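Local coordinates for GTPase activator-like protein (Chaetomium thermophilum, PDB 6SSH), which probably acts, through this Rap/ran-GAP domain of the TSC2 type, as an activator of GTP hydrolysis by a small GTPase, at residues A[113-117]-A[118-122]; A[123-126]-A[127-130]. All coordinates share one frame; numbering follows the deposited sequence.

Interaction 1 of 2, residues A[113-117]-A[118-122]. With EDO (1,2-ethanediol), chain D.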
ATOM      1  N   LYS A 113       9.650 -13.562   5.320  1.00 22.66           N
ATOM      2  CA  LYS A 113       9.632 -14.477   4.187  1.00 24.31           C
ATOM      3  C   LYS A 113       9.619 -13.672   2.896  1.00 27.28           C
ATOM      4  O   LYS A 113       9.204 -12.500   2.870  1.00 24.00           O
ATOM      5  CB  LYS A 113       8.397 -15.378   4.254  1.00 27.47           C
ATOM      6  CG  LYS A 113       8.233 -16.130   5.586  1.00 28.98           C
ATOM      7  CD  LYS A 113       6.890 -16.867   5.675  1.00 32.70           C
ATOM      8  CE  LYS A 113       6.720 -17.619   7.006  1.00 39.04           C
ATOM      9  NZ  LYS A 113       7.653 -18.777   7.131  1.00 48.11           N
ATOM     10  N   PRO A 114      10.009 -14.280   1.790  1.00 27.07           N
ATOM     11  CA  PRO A 114       9.919 -13.561   0.522  1.00 26.02           C
ATOM     12  C   PRO A 114       8.458 -13.344   0.158  1.00 21.67           C
ATOM     13  O   PRO A 114       7.602 -14.218   0.351  1.00 23.49           O
ATOM     14  CB  PRO A 114      10.569 -14.528  -0.478  1.00 31.05           C
ATOM     15  CG  PRO A 114      11.429 -15.364   0.344  1.00 33.69           C
ATOM     16  CD  PRO A 114      10.706 -15.576   1.636  1.00 31.56           C
ATOM     17  N   PHE A 115       8.172 -12.163  -0.374  1.00 23.24           N
ATOM     18  CA  PHE A 115       6.787 -11.897  -0.763  1.00 19.03           C
ATOM     19  C   PHE A 115       6.389 -12.703  -1.980  1.00 20.59           C
ATOM     20  O   PHE A 115       7.117 -12.685  -2.992  1.00 23.49           O
ATOM     21  CB  PHE A 115       6.602 -10.410  -1.079  1.00 21.25           C
ATOM     22  CG  PHE A 115       5.204 -10.084  -1.535  1.00 19.95           C
ATOM     23  CD1 PHE A 115       4.119 -10.150  -0.663  1.00 20.00           C
ATOM     24  CD2 PHE A 115       4.937  -9.768  -2.852  1.00 19.63           C
ATOM     25  CE1 PHE A 115       2.822  -9.901  -1.097  1.00 20.34           C
ATOM     26  CE2 PHE A 115       3.640  -9.514  -3.256  1.00 18.99           C
ATOM     27  CZ  PHE A 115       2.602  -9.592  -2.388  1.00 18.14           C
ATOM     28  N   ARG A 116       5.281 -13.414  -1.905  1.00 22.61           N
ATOM     29  CA  ARG A 116       4.805 -14.227  -3.021  1.00 23.55           C
ATOM     30  C   ARG A 116       3.861 -13.400  -3.882  1.00 21.73           C
ATOM     31  O   ARG A 116       2.898 -12.782  -3.364  1.00 21.78           O
ATOM     32  CB  ARG A 116       4.069 -15.472  -2.523  1.00 29.14           C
ATOM     33  CG  ARG A 116       4.933 -16.354  -1.654  1.00 38.22           C
ATOM     34  CD  ARG A 116       6.250 -16.646  -2.328  1.00 46.51           C
ATOM     35  NE  ARG A 116       7.139 -17.476  -1.534  1.00 54.21           N
ATOM     36  CZ  ARG A 116       8.363 -17.812  -1.926  1.00 50.12           C
ATOM     37  NH1 ARG A 116       8.816 -17.377  -3.090  1.00 44.23           N
ATOM     38  NH2 ARG A 116       9.124 -18.584  -1.158  1.00 51.84           N
ATOM     39  N   PHE A 117       4.062 -13.433  -5.186  1.00 21.58           N
ATOM     40  CA  PHE A 117       3.297 -12.587  -6.092  1.00 20.76           C
ATOM     41  C   PHE A 117       1.813 -12.934  -6.082  1.00 22.59           C
ATOM     42  O   PHE A 117       0.979 -12.056  -6.310  1.00 21.80           O
ATOM     43  CB  PHE A 117       3.875 -12.722  -7.521  1.00 24.69           C
ATOM     44  CG  PHE A 117       3.262 -11.775  -8.493  1.00 22.73           C
ATOM     45  CD1 PHE A 117       3.567 -10.423  -8.456  1.00 22.54           C
ATOM     46  CD2 PHE A 117       2.408 -12.237  -9.473  1.00 24.95           C
ATOM     47  CE1 PHE A 117       2.995  -9.532  -9.350  1.00 22.56           C
ATOM     48  CE2 PHE A 117       1.832 -11.354 -10.389  1.00 27.29           C
ATOM     49  CZ  PHE A 117       2.120  -9.999 -10.316  1.00 25.18           C
ATOM     50  N   ASP A 118       1.468 -14.175  -5.746  1.00 21.81           N
ATOM     51  CA  ASP A 118       0.100 -14.641  -5.765  1.00 22.94           C
ATOM     52  C   ASP A 118      -0.602 -14.550  -4.396  1.00 19.83           C
ATOM     53  O   ASP A 118      -1.654 -15.138  -4.194  1.00 22.81           O
ATOM     54  CB  ASP A 118       0.020 -16.071  -6.325  1.00 26.74           C
ATOM     55  CG  ASP A 118       0.716 -17.079  -5.458  1.00 35.04           C
ATOM     56  OD1 ASP A 118       1.425 -16.702  -4.511  1.00 37.09           O
ATOM     57  OD2 ASP A 118       0.582 -18.291  -5.738  1.00 44.51           O
ATOM     58  N   THR A 119      -0.013 -13.754  -3.485  1.00 19.39           N
ATOM     59  CA  THR A 119      -0.569 -13.590  -2.125  1.00 17.55           C
ATOM     60  C   THR A 119      -1.980 -13.053  -2.098  1.00 18.98           C
ATOM     61  O   THR A 119      -2.751 -13.464  -1.234  1.00 19.70           O
ATOM     62  CB  THR A 119       0.350 -12.753  -1.227  1.00 20.92           C
ATOM     63  OG1 THR A 119       1.623 -13.387  -1.151  1.00 21.38           O
ATOM     64  CG2 THR A 119      -0.207 -12.636   0.191  1.00 20.79           C
ATOM     65  N   PHE A 120      -2.355 -12.169  -3.038  1.00 18.97           N
ATOM     66  CA  PHE A 120      -3.621 -11.469  -2.976  1.00 17.70           C
ATOM     67  C   PHE A 120      -4.297 -11.633  -4.334  1.00 22.45           C
ATOM     68  O   PHE A 120      -4.347 -10.700  -5.154  1.00 20.67           O
ATOM     69  CB  PHE A 120      -3.408  -9.966  -2.713  1.00 17.63           C
ATOM     70  CG  PHE A 120      -2.592  -9.663  -1.501  1.00 15.85           C
ATOM     71  CD1 PHE A 120      -3.118  -9.832  -0.205  1.00 17.28           C
ATOM     72  CD2 PHE A 120      -1.342  -9.158  -1.611  1.00 16.77           C
ATOM     73  CE1 PHE A 120      -2.313  -9.516   0.893  1.00 16.13           C
ATOM     74  CE2 PHE A 120      -0.560  -8.834  -0.525  1.00 17.59           C
ATOM     75  CZ  PHE A 120      -1.044  -9.048   0.719  1.00 17.89           C
ATOM     76  N   PRO A 121      -4.801 -12.824  -4.621  1.00 18.06           N
ATOM     77  CA  PRO A 121      -5.270 -13.105  -5.981  1.00 21.73           C
ATOM     78  C   PRO A 121      -6.327 -12.121  -6.496  1.00 18.30           C
ATOM     79  O   PRO A 121      -7.330 -11.819  -5.892  1.00 19.77           O
ATOM     80  CB  PRO A 121      -5.819 -14.550  -5.903  1.00 27.23           C
ATOM     81  CG  PRO A 121      -5.849 -14.900  -4.457  1.00 28.05           C
ATOM     82  CD  PRO A 121      -4.949 -13.967  -3.700  1.00 20.62           C
ATOM     83  N   SER A 122      -6.031 -11.574  -7.665  1.00 21.06           N
ATOM     84  CA  SER A 122      -6.912 -10.661  -8.323  1.00 20.99           C
ATOM     85  C   SER A 122      -6.397 -10.499  -9.716  1.00 23.33           C
ATOM     86  O   SER A 122      -5.195 -10.208  -9.897  1.00 25.11           O
ATOM     87  CB  SER A 122      -6.906  -9.276  -7.693  1.00 19.20           C
ATOM     88  OG  SER A 122      -7.718  -8.445  -8.512  1.00 19.35           O
TER
HETATM   89  C1  EDO D 303       4.732 -13.495   2.714  1.00 27.42           C
HETATM   90  O1  EDO D 303       4.722 -14.690   3.483  1.00 33.38           O
HETATM   91  C2  EDO D 303       3.460 -13.511   1.910  1.00 26.76           C
HETATM   92  O2  EDO D 303       3.743 -13.199   0.565  1.00 28.11           O
HETATM   93  O   HOH W   1      -1.425 -11.414  -5.568  1.00 24.97           O
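Thr119 folds its hydroxyl back onto the carbonyl of Arg116, and the chain turns sharply between them. OG1 donates to Arg116 O at 2.6 Å, while Thr119 N reaches the same oxygen at 3.1 Å. The hydroxyl lies tilted 21° from the carbonyl plane and the amide well above it, and thus one acceptor is gripped by two donors of a single residue. With OG1 beside its own backbone N, threonine is well suited here: the hydroxyl lies alongside the amide, and the methyl CG2 is left over one face of the Phe120 ring.

The close-packed side is the one facing helix 17-21 and strand 127-134. Phe115, its CG anti to the backbone N, sends CE1 to within 3.6 Å of Phe120 CE2. The two rings meet rim to rim, their planes 31° apart, and neither covers the other. Tyr128 meets Phe115 edge-to-face, and Ile20 of helix 17-21 touches both Thr119 and Phe120, a setting that suits large apolar rings. The residues from Arg116 to Thr119 form a type I beta turn in the long connection between strands 104-109 and 127-134 of the mixed sheet. Past the turn, a water bridges the backbone, donating to Phe117 O at 2.6 Å and accepting from Phe120 N.

The outer side is looser and polar. Arg116 and Asp118 are exposed, and Asp118 OD1 comes only to 3.5 Å from Arg116 CB; the charged ends stay apart, with Arg116 NE 6.5 Å from Asp118 OD1. A molecule of 1,2-ethanediol, probably from the crystallisation liquor, sits beside the turn: its O2 accepts a nearly straight bond from Arg116 N (175°) and donates to Thr119 OG1.

Interaction 2 of 2, residues A[123-126]-A[127-130]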
ATOM      1  N   GLN A 123      -7.323 -10.531 -10.640  1.00 21.47           N
ATOM      2  CA  GLN A 123      -6.985 -10.231 -12.020  1.00 26.14           C
ATOM      3  C   GLN A 123      -6.725  -8.755 -12.278  1.00 25.42           C
ATOM      4  O   GLN A 123      -6.411  -8.398 -13.412  1.00 29.76           O
ATOM      5  CB  GLN A 123      -8.103 -10.675 -12.959  1.00 29.69           C
ATOM      6  CG  GLN A 123      -9.402  -9.972 -12.803  1.00 35.33           C
ATOM      7  CD  GLN A 123     -10.511 -10.722 -13.525  1.00 46.57           C
ATOM      8  OE1 GLN A 123     -10.251 -11.464 -14.479  1.00 50.03           O
ATOM      9  NE2 GLN A 123     -11.745 -10.561 -13.056  1.00 51.81           N
ATOM     10  N   PHE A 124      -6.923  -7.891 -11.291  1.00 18.39           N
ATOM     11  CA  PHE A 124      -6.669  -6.441 -11.455  1.00 18.96           C
ATOM     12  C   PHE A 124      -5.401  -5.968 -10.767  1.00 20.30           C
ATOM     13  O   PHE A 124      -4.960  -4.820 -10.975  1.00 25.98           O
ATOM     14  CB  PHE A 124      -7.865  -5.652 -11.024  1.00 21.30           C
ATOM     15  CG  PHE A 124      -9.133  -6.065 -11.721  1.00 27.85           C
ATOM     16  CD1 PHE A 124     -10.200  -6.590 -11.001  1.00 28.72           C
ATOM     17  CD2 PHE A 124      -9.226  -6.012 -13.112  1.00 28.59           C
ATOM     18  CE1 PHE A 124     -11.353  -7.005 -11.633  1.00 31.80           C
ATOM     19  CE2 PHE A 124     -10.405  -6.435 -13.761  1.00 31.62           C
ATOM     20  CZ  PHE A 124     -11.460  -6.938 -13.008  1.00 34.23           C
ATOM     21  N   ASN A 125      -4.692  -6.854 -10.099  1.00 15.68           N
ATOM     22  CA  ASN A 125      -3.469  -6.434  -9.446  1.00 15.19           C
ATOM     23  C   ASN A 125      -2.322  -6.593 -10.423  1.00 16.40           C
ATOM     24  O   ASN A 125      -1.940  -7.703 -10.771  1.00 18.16           O
ATOM     25  CB  ASN A 125      -3.155  -7.213  -8.198  1.00 15.54           C
ATOM     26  CG  ASN A 125      -4.008  -6.832  -6.962  1.00 13.86           C
ATOM     27  OD1 ASN A 125      -3.701  -7.332  -5.883  1.00 14.55           O
ATOM     28  ND2 ASN A 125      -4.972  -5.962  -7.088  1.00 12.63           N
ATOM     29  N   TYR A 126      -1.801  -5.494 -10.918  1.00 12.86           N
ATOM     30  CA  TYR A 126      -0.749  -5.529 -11.911  1.00 12.89           C
ATOM     31  C   TYR A 126       0.620  -5.357 -11.290  1.00 11.87           C
ATOM     32  O   TYR A 126       1.556  -5.935 -11.840  1.00 13.50           O
ATOM     33  CB  TYR A 126      -0.925  -4.388 -12.905  1.00 13.36           C
ATOM     34  CG  TYR A 126      -2.217  -4.418 -13.687  1.00 14.43           C
ATOM     35  CD1 TYR A 126      -2.945  -5.580 -13.855  1.00 15.78           C
ATOM     36  CD2 TYR A 126      -2.666  -3.267 -14.309  1.00 18.00           C
ATOM     37  CE1 TYR A 126      -4.134  -5.559 -14.603  1.00 16.26           C
ATOM     38  CE2 TYR A 126      -3.864  -3.233 -15.022  1.00 20.43           C
ATOM     39  CZ  TYR A 126      -4.579  -4.376 -15.165  1.00 20.45           C
ATOM     40  OH  TYR A 126      -5.753  -4.338 -15.915  1.00 25.81           O
ATOM     41  N   VAL A 127       0.767  -4.576 -10.236  1.00 12.21           N
ATOM     42  CA  VAL A 127       2.056  -4.183  -9.661  1.00 14.20           C
ATOM     43  C   VAL A 127       1.988  -4.206  -8.162  1.00 13.01           C
ATOM     44  O   VAL A 127       1.018  -3.649  -7.590  1.00 12.22           O
ATOM     45  CB  VAL A 127       2.416  -2.701 -10.078  1.00 13.63           C
ATOM     46  CG1 VAL A 127       3.778  -2.281  -9.467  1.00 15.72           C
ATOM     47  CG2 VAL A 127       2.463  -2.557 -11.611  1.00 17.19           C
ATOM     48  N   TYR A 128       3.008  -4.774  -7.523  1.00 12.33           N
ATOM     49  CA  TYR A 128       3.245  -4.663  -6.090  1.00 11.87           C
ATOM     50  C   TYR A 128       4.582  -3.944  -5.888  1.00 13.07           C
ATOM     51  O   TYR A 128       5.609  -4.295  -6.503  1.00 13.21           O
ATOM     52  CB  TYR A 128       3.298  -6.028  -5.393  1.00 14.06           C
ATOM     53  CG  TYR A 128       1.993  -6.787  -5.492  1.00 12.08           C
ATOM     54  CD1 TYR A 128       1.879  -7.866  -6.354  1.00 13.89           C
ATOM     55  CD2 TYR A 128       0.868  -6.353  -4.783  1.00 13.39           C
ATOM     56  CE1 TYR A 128       0.729  -8.567  -6.473  1.00 17.03           C
ATOM     57  CE2 TYR A 128      -0.319  -7.053  -4.912  1.00 11.93           C
ATOM     58  CZ  TYR A 128      -0.374  -8.113  -5.768  1.00 14.24           C
ATOM     59  OH  TYR A 128      -1.563  -8.864  -5.946  1.00 17.40           O
ATOM     60  N   ILE A 129       4.585  -2.927  -5.058  1.00 12.27           N
ATOM     61  CA  ILE A 129       5.778  -2.205  -4.606  1.00 11.04           C
ATOM     62  C   ILE A 129       6.100  -2.741  -3.251  1.00 12.20           C
ATOM     63  O   ILE A 129       5.341  -2.476  -2.290  1.00 11.92           O
ATOM     64  CB  ILE A 129       5.582  -0.709  -4.584  1.00 11.92           C
ATOM     65  CG1 ILE A 129       5.286  -0.191  -5.979  1.00 13.98           C
ATOM     66  CG2 ILE A 129       6.804   0.002  -3.988  1.00 14.10           C
ATOM     67  CD1 ILE A 129       4.648   1.126  -6.027  1.00 13.29           C
ATOM     68  N   VAL A 130       7.091  -3.610  -3.120  1.00 12.50           N
ATOM     69  CA  VAL A 130       7.336  -4.385  -1.907  1.00 12.98           C
ATOM     70  C   VAL A 130       8.454  -3.757  -1.087  1.00 13.00           C
ATOM     71  O   VAL A 130       9.583  -3.583  -1.601  1.00 14.13           O
ATOM     72  CB  VAL A 130       7.652  -5.819  -2.215  1.00 15.16           C
ATOM     73  CG1 VAL A 130       7.780  -6.576  -0.955  1.00 16.15           C
ATOM     74  CG2 VAL A 130       6.610  -6.444  -3.138  1.00 15.33           C
TER
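Asn125 and Tyr128 meet through their polar ends: the phenol OH donates to the amide oxygen OD1 over 2.6 Å. The hydroxyl lies in the carbonyl plane, on a lone pair of OD1, with a C=O...O angle of 115°. Amide and ring stand almost perpendicular, their planes 82° apart, and Asn125 CB comes to 3.2 Å of Tyr128 OH, a close van der Waals contact beside the bond. Asn125 has CG beside its backbone N (chi1 -76°), which carries the amide up to the phenol.

One shell further out, the other end of the amide is held too: Asn125 ND2 is hydrogen-bonded to Ile99 O, which fixes which way round the group sits. The ring of Phe117 meets that of Tyr128 with the planes steeply inclined. Between the two partners the chain enters strand 127-134, whose alternation sends Val127 away from Tyr128; Val127 CG2 lies 4.1 Å from Tyr126 CB. There Val127 touches Ala194 of helix 183-201, while Tyr126 stacks on Phe103 and meets Trp201 edge-to-face, a setting that suits an aliphatic and a broad aromatic side chain.

Tyrosine serves as both apolar filler and donor, and asparagine as acceptor and donor at once. With all four touching residues buried, the phenol proton and each end of the amide have a hydrogen-bonding partner without any charge being placed in the interior.

In the fold
Interactions 1 and 2 follow one another along the chain, from the loop after strand 104-109 into strand 127-134, with centres about 9 Å apart. Their common surface is built round Tyr128: Phe117 O lies 3.5 Å from Tyr128 CE1, and Phe120 O is 3.4 Å from Tyr128 OH in a packing contact. Farther along, Phe115 CD2 packs at 3.7 Å on Val130 CG2. The loop of residues 113-122 therefore rests on the strand that residues 123-130 lead into. Interaction 1 is the surface layer, its centre about 13 Å from the centre of the chain; that of the buried interaction 2 lies about 10 Å from it. The ethanediol borders interaction 1, where Gln14 O also bonds it.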